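Local coordinates for putative DNA ligase-like protein Rv0938/MT0965 (Mycobacterium tuberculosis, PDB 2IRU), which probably fills gaps at DNA double-strand breaks as the manganese-dependent polymerase domain of LigD, a multifunctional enzyme of mycobacterial non-homologous end joining, at residues T239-A242 with P243-R247; V42-G45 with H46-G49; D274-L277 with T278-R282. All blocks are in the same frame, centred on the assembly; numbering follows the deposited sequence.

Contact 1. Residues T239-A242 with P243-R247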
loop_
_atom_site.group_PDB
_atom_site.type_symbol
_atom_site.label_atom_id
_atom_site.label_comp_id
_atom_site.label_asym_id
_atom_site.label_seq_id
_atom_site.Cartn_x
_atom_site.Cartn_y
_atom_site.Cartn_z
ATOM N N THR A 239 -5.090 -6.969 -2.650
ATOM C CA THR A 239 -4.978 -5.631 -2.091
ATOM C C THR A 239 -3.534 -5.542 -1.546
ATOM O O THR A 239 -2.925 -6.566 -1.225
ATOM C CB THR A 239 -6.090 -5.424 -1.044
ATOM O OG1 THR A 239 -6.096 -4.057 -0.583
ATOM C CG2 THR A 239 -5.871 -6.382 0.150
ATOM N N THR A 240 -2.978 -4.335 -1.519
ATOM C CA THR A 240 -1.570 -4.092 -1.185
ATOM C C THR A 240 -1.504 -2.926 -0.200
ATOM O O THR A 240 -2.268 -1.931 -0.331
ATOM C CB THR A 240 -0.765 -3.760 -2.486
ATOM O OG1 THR A 240 -0.809 -4.918 -3.357
ATOM C CG2 THR A 240 0.643 -3.357 -2.179
ATOM N N ILE A 241 -0.670 -3.096 0.822
ATOM C CA ILE A 241 -0.431 -2.042 1.822
ATOM C C ILE A 241 -0.302 -0.664 1.161
ATOM O O ILE A 241 0.486 -0.483 0.191
ATOM C CB ILE A 241 0.823 -2.348 2.675
ATOM C CG1 ILE A 241 0.915 -1.403 3.885
ATOM C CG2 ILE A 241 2.152 -2.304 1.832
ATOM C CD1 ILE A 241 -0.092 -1.782 5.023
ATOM N N ALA A 242 -1.051 0.293 1.676
ATOM C CA ALA A 242 -1.062 1.613 1.062
ATOM C C ALA A 242 0.174 2.435 1.379
ATOM O O ALA A 242 0.647 2.418 2.509
ATOM C CB ALA A 242 -2.278 2.354 1.473
ATOM N N PRO A 243 0.677 3.202 0.381
ATOM C CA PRO A 243 1.765 4.109 0.729
ATOM C C PRO A 243 1.371 4.979 1.954
ATOM O O PRO A 243 0.204 5.434 2.054
ATOM C CB PRO A 243 1.914 4.987 -0.513
ATOM C CG PRO A 243 1.463 4.081 -1.659
ATOM C CD PRO A 243 0.310 3.281 -1.049
ATOM N N TYR A 244 2.353 5.198 2.822
ATOM C CA TYR A 244 2.185 5.939 4.099
ATOM C C TYR A 244 1.447 5.186 5.222
ATOM O O TYR A 244 1.416 5.663 6.359
ATOM C CB TYR A 244 1.539 7.293 3.890
ATOM C CG TYR A 244 2.348 8.177 2.973
ATOM C CD1 TYR A 244 3.482 8.850 3.470
ATOM C CD2 TYR A 244 1.967 8.383 1.635
ATOM C CE1 TYR A 244 4.238 9.690 2.645
ATOM C CE2 TYR A 244 2.728 9.233 0.789
ATOM C CZ TYR A 244 3.855 9.874 1.316
ATOM O OH TYR A 244 4.619 10.697 0.555
ATOM N N SER A 245 0.902 4.007 4.913
ATOM C CA SER A 245 0.318 3.199 6.010
ATOM C C SER A 245 1.391 2.785 7.003
ATOM O O SER A 245 2.529 2.424 6.613
ATOM C CB SER A 245 -0.338 1.915 5.465
ATOM O OG SER A 245 -0.962 1.170 6.535
ATOM N N LEU A 246 1.017 2.777 8.275
ATOM C CA LEU A 246 1.824 2.128 9.314
ATOM C C LEU A 246 1.776 0.626 9.040
ATOM O O LEU A 246 0.870 0.135 8.312
ATOM C CB LEU A 246 1.214 2.395 10.709
ATOM C CG LEU A 246 1.399 3.811 11.252
ATOM C CD1 LEU A 246 0.504 4.070 12.441
ATOM C CD2 LEU A 246 2.831 4.019 11.698
ATOM N N ARG A 247 2.705 -0.071 9.679
ATOM C CA ARG A 247 2.722 -1.529 9.696
ATOM C C ARG A 247 2.520 -2.027 11.115
ATOM O O ARG A 247 3.064 -1.460 12.095
ATOM C CB ARG A 247 4.058 -2.066 9.163
ATOM C CG ARG A 247 4.422 -1.609 7.731
ATOM C CD ARG A 247 3.290 -1.839 6.728
ATOM N NE ARG A 247 2.776 -3.192 6.729
ATOM C CZ ARG A 247 3.141 -4.134 5.866
ATOM N NH1 ARG A 247 4.015 -3.863 4.895
ATOM N NH2 ARG A 247 2.581 -5.336 5.930
#
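I241 and R247 meet where the isoleucine lays its longer branch over part of one face of the guanidinium group. I241 CG1 lies 3.6 Å above the R247 guanidinium plane, displaced toward the rim, while I241 CD1 comes 3.6 Å from R247 NE. The I241 branch gets there because CG1 stands anti to the backbone N (chi1 -169°). R247 answers with a chain bent at both chi2 and chi3 (-51° and -52°), which folds the aliphatic part back so that its CD also packs on I241. A branched apolar residue suits this place, since it leaves the N-H groups to polar partners: NE makes a salt bridge to E112 and NH1 bonds the carbonyl of S175.

A type II beta turn runs from A242 to S245, closed by S245 N to A242 O at 2.9 Å. P243, with its fixed phi, fits the second position, and Y244 takes the positive phi of the third. S245 OG bonds L246 O at 2.8 Å, in the carbonyl plane and on a lone pair, and accepts from V113 N of strand 112-115; I241 CD1 rests 3.4 Å from S245 OG.

T239 and R247 are probably part of the polymerase substrate site. Strand 240-241 pairs with strand 112-115, the following loop bonds strand 253-257, and helix 29-47 packs against A242, Y244 and L246.

Contact 2. Residues V42-G45 with H46-G49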
loop_
_atom_site.group_PDB
_atom_site.type_symbol
_atom_site.label_atom_id
_atom_site.label_comp_id
_atom_site.label_asym_id
_atom_site.label_seq_id
_atom_site.Cartn_x
_atom_site.Cartn_y
_atom_site.Cartn_z
ATOM N N VAL A 42 -0.762 13.965 1.928
ATOM C CA VAL A 42 0.026 13.193 0.945
ATOM C C VAL A 42 -0.508 11.777 0.747
ATOM O O VAL A 42 -0.345 11.202 -0.364
ATOM C CB VAL A 42 1.550 13.169 1.285
ATOM C CG1 VAL A 42 2.105 14.585 1.311
ATOM C CG2 VAL A 42 1.851 12.414 2.615
ATOM N N MET A 43 -1.133 11.221 1.790
ATOM C CA MET A 43 -1.647 9.851 1.715
ATOM C C MET A 43 -2.941 9.721 0.895
ATOM O O MET A 43 -3.145 8.734 0.175
ATOM C CB MET A 43 -1.873 9.250 3.124
ATOM C CG MET A 43 -2.150 7.764 3.089
ATOM S SD MET A 43 -2.301 7.085 4.740
ATOM C CE MET A 43 -2.599 5.340 4.367
ATOM N N LEU A 44 -3.816 10.709 1.002
ATOM C CA LEU A 44 -5.184 10.544 0.477
ATOM C C LEU A 44 -5.245 10.281 -1.041
ATOM O O LEU A 44 -6.034 9.419 -1.494
ATOM C CB LEU A 44 -6.072 11.696 0.894
ATOM C CG LEU A 44 -6.462 11.623 2.368
ATOM C CD1 LEU A 44 -7.129 12.957 2.647
ATOM C CD2 LEU A 44 -7.378 10.465 2.669
ATOM N N GLY A 45 -4.357 10.928 -1.808
ATOM C CA GLY A 45 -4.403 10.856 -3.277
ATOM C C GLY A 45 -4.177 9.423 -3.751
ATOM O O GLY A 45 -4.636 9.025 -4.825
ATOM N N HIS A 46 -3.454 8.651 -2.950
ATOM C CA HIS A 46 -3.091 7.273 -3.351
ATOM C C HIS A 46 -4.039 6.170 -2.887
ATOM O O HIS A 46 -3.889 4.990 -3.301
ATOM C CB HIS A 46 -1.634 6.969 -2.966
ATOM C CG HIS A 46 -0.728 8.128 -3.222
ATOM N ND1 HIS A 46 -0.427 8.569 -4.495
ATOM C CD2 HIS A 46 -0.116 8.977 -2.370
ATOM C CE1 HIS A 46 0.348 9.639 -4.406
ATOM N NE2 HIS A 46 0.541 9.910 -3.123
ATOM N N ILE A 47 -5.006 6.567 -2.044
ATOM C CA ILE A 47 -6.074 5.688 -1.600
ATOM C C ILE A 47 -7.472 6.163 -2.034
ATOM O O ILE A 47 -8.419 5.393 -1.962
ATOM C CB ILE A 47 -6.001 5.388 -0.093
ATOM C CG1 ILE A 47 -6.229 6.660 0.725
ATOM C CG2 ILE A 47 -4.587 4.868 0.253
ATOM C CD1 ILE A 47 -6.198 6.407 2.300
ATOM N N ALA A 48 -7.567 7.405 -2.520
ATOM C CA ALA A 48 -8.844 7.926 -3.071
ATOM C C ALA A 48 -9.434 6.952 -4.098
ATOM O O ALA A 48 -8.726 6.407 -4.962
ATOM C CB ALA A 48 -8.620 9.275 -3.743
ATOM N N GLY A 49 -10.756 6.777 -4.025
ATOM C CA GLY A 49 -11.465 5.969 -5.007
ATOM C C GLY A 49 -11.261 4.466 -4.855
ATOM O O GLY A 49 -11.811 3.694 -5.645
HETATM O O HOH W 1 -6.075 6.679 -5.533
#
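The carbonyl oxygen of L44 is gripped by two backbone amides, A48 N at 2.7 Å and I47 N at 3.1 Å, where helix 29-47 runs out into the loop that leads to strand 53-56. The two donors arrive differently. A48 N lies nearly along the C=O axis, whereas I47 N stands above the carbonyl plane, 60° out of it. The first is an i to i+4 bond and the second an i to i+3 bond. H46 N likewise reaches back three residues, to M43 O at 3.1 Å, so the two kinds of bond mix in this final part of the helix.

Side chains fit this ending in different ways. I47 has CG1 between its backbone N and carbonyl carbon (chi1 65°), a setting that brings CG1 to 3.5 Å from L44 O. Its tip, CD1, packs loosely between the CD2 methyl of L44 and the CE methyl of M43, and M43 reaches it with a fully extended chain. These three apolar residues suit a helix flank turned partly inward: M43 and L44 touch L102 of helix 99-107, and I47 touches A242. H46 CG stands anti to the carbonyl carbon (chi1 -40°), and the ring carbon H46 CD2 comes 3.0 Å from V42 O. Each ring nitrogen of H46 has its own acidic partner, ND1 bonding D291 and NE2 bonding D285. A small residue, A48, fits the exit, where its CB lies close to the L44 carbonyl. One water donates to two carbonyls at once, lying 2.8 Å from G45 O and 2.7 Å from A48 O.

Contact 3. Residues D274-L277 with T278-R282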
loop_
_atom_site.group_PDB
_atom_site.type_symbol
_atom_site.label_atom_id
_atom_site.label_comp_id
_atom_site.label_asym_id
_atom_site.label_seq_id
_atom_site.Cartn_x
_atom_site.Cartn_y
_atom_site.Cartn_z
ATOM N N ASP A 274 7.859 8.545 12.540
ATOM C CA ASP A 274 8.414 9.865 12.853
ATOM C C ASP A 274 9.326 10.391 11.738
ATOM O O ASP A 274 9.256 11.575 11.384
ATOM C CB ASP A 274 9.095 9.865 14.212
ATOM C CG ASP A 274 10.196 8.831 14.309
ATOM O OD1 ASP A 274 9.897 7.613 14.288
ATOM O OD2 ASP A 274 11.361 9.242 14.418
ATOM N N GLU A 275 10.103 9.493 11.141
ATOM C CA GLU A 275 10.978 9.862 10.030
ATOM C C GLU A 275 10.172 10.260 8.794
ATOM O O GLU A 275 10.529 11.216 8.061
ATOM C CB GLU A 275 11.909 8.690 9.698
ATOM C CG GLU A 275 12.819 8.232 10.831
ATOM C CD GLU A 275 13.708 7.094 10.383
ATOM O OE1 GLU A 275 13.218 5.944 10.320
ATOM O OE2 GLU A 275 14.921 7.354 10.101
ATOM N N VAL A 276 9.073 9.541 8.564
ATOM C CA VAL A 276 8.209 9.820 7.402
ATOM C C VAL A 276 7.643 11.229 7.515
ATOM O O VAL A 276 7.596 11.987 6.524
ATOM C CB VAL A 276 7.105 8.753 7.282
ATOM C CG1 VAL A 276 6.034 9.175 6.249
ATOM C CG2 VAL A 276 7.768 7.385 6.906
ATOM N N LEU A 277 7.205 11.592 8.714
ATOM C CA LEU A 277 6.684 12.951 8.942
ATOM C C LEU A 277 7.731 14.035 8.613
ATOM O O LEU A 277 7.429 15.045 7.955
ATOM C CB LEU A 277 6.202 13.044 10.379
ATOM C CG LEU A 277 4.868 12.309 10.644
ATOM C CD1 LEU A 277 4.565 12.385 12.176
ATOM C CD2 LEU A 277 3.641 12.872 9.850
ATOM N N THR A 278 8.957 13.821 9.094
ATOM C CA THR A 278 10.070 14.766 8.854
ATOM C C THR A 278 10.335 14.900 7.341
ATOM O O THR A 278 10.531 16.004 6.813
ATOM C CB THR A 278 11.303 14.302 9.613
ATOM O OG1 THR A 278 10.987 14.353 11.015
ATOM C CG2 THR A 278 12.524 15.208 9.352
ATOM N N ARG A 279 10.292 13.768 6.662
ATOM C CA ARG A 279 10.528 13.720 5.209
ATOM C C ARG A 279 9.441 14.496 4.440
ATOM O O ARG A 279 9.754 15.254 3.504
ATOM C CB ARG A 279 10.606 12.276 4.747
ATOM C CG ARG A 279 11.937 11.599 5.211
ATOM C CD ARG A 279 11.858 10.086 5.169
ATOM N NE ARG A 279 11.667 9.621 3.792
ATOM C CZ ARG A 279 12.635 9.516 2.883
ATOM N NH1 ARG A 279 13.921 9.808 3.173
ATOM N NH2 ARG A 279 12.307 9.104 1.656
ATOM N N ILE A 280 8.182 14.310 4.846
ATOM C CA ILE A 280 7.078 15.024 4.194
ATOM C C ILE A 280 7.254 16.545 4.306
ATOM O O ILE A 280 7.071 17.274 3.313
ATOM C CB ILE A 280 5.695 14.599 4.712
ATOM C CG1 ILE A 280 5.435 13.117 4.375
ATOM C CG2 ILE A 280 4.618 15.591 4.204
ATOM C CD1 ILE A 280 4.279 12.477 5.203
ATOM N N ALA A 281 7.632 17.006 5.497
ATOM C CA ALA A 281 7.856 18.431 5.744
ATOM C C ALA A 281 8.958 19.007 4.855
ATOM O O ALA A 281 8.873 20.158 4.423
ATOM C CB ALA A 281 8.170 18.681 7.210
ATOM N N ARG A 282 9.975 18.193 4.574
ATOM C CA ARG A 282 11.153 18.635 3.831
ATOM C C ARG A 282 10.966 18.547 2.320
ATOM O O ARG A 282 11.301 19.490 1.574
ATOM C CB ARG A 282 12.354 17.802 4.263
ATOM C CG ARG A 282 13.683 18.276 3.673
ATOM C CD ARG A 282 14.835 17.394 4.144
ATOM N NE ARG A 282 14.756 16.053 3.566
ATOM C CZ ARG A 282 14.764 14.924 4.275
ATOM N NH1 ARG A 282 14.873 14.969 5.603
ATOM N NH2 ARG A 282 14.674 13.749 3.653
#
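T278 opens the second half by returning its backbone N to D274 O at 3.2 Å. Its OG1 lies anti to its own carbonyl carbon (chi1 -64°), which brings T278 OG1 to 3.3 Å from D274 O, a weak contact at best; a small polar residue suits this exposed side.

R279 follows, its N bonded to E275 O at 2.9 Å. The aliphatic part lies against this oxygen, with R279 CG 3.2 Å from E275 O, before the chain bends at chi3 and carries the guanidinium away to E262 in a salt bridge and to the carbonyl of P257. E275 itself pairs with R269, so the two opposite charges serve different partners.

These i to i+4 bonds are those of a regular alpha helix, 273-283, an amphipathic helix of the primase-polymerase domain. I280 faces its inner side: N bonds V276 O at 2.9 Å, and CD1 reaches CG1 of V276 at 3.9 Å, the two branched chains crossing at a slant. Both suit a surface laid on Y244 and on helix 29-47, where I280 meets V39 and V276 meets Y35. A281, short and exposed, continues the pattern with its N 3.2 Å from L277 O.

Overall arrangement
Contact 1 is buried, close to the centre of the chain, contact 2 is partly buried, and contact 3 lies at the surface. Y244 is the residue of contact 1 that touches both others, meeting V42 of contact 2 and V276 and I280 of contact 3; A242, P243 and S245 also meet contact 2, and V42 packs directly on I280. Helix 29-47 is thus shared, contact 2 forming its end and contacts 1 and 3 resting against it. Chemistry follows position: 239-247 turns and directs an arginine to the probable substrate site, 42-49 mixes helical bonds as helix gives way to loop, and 274-282 repeats regular ones, V276 and I280 inward, D274, T278 and R282 exposed.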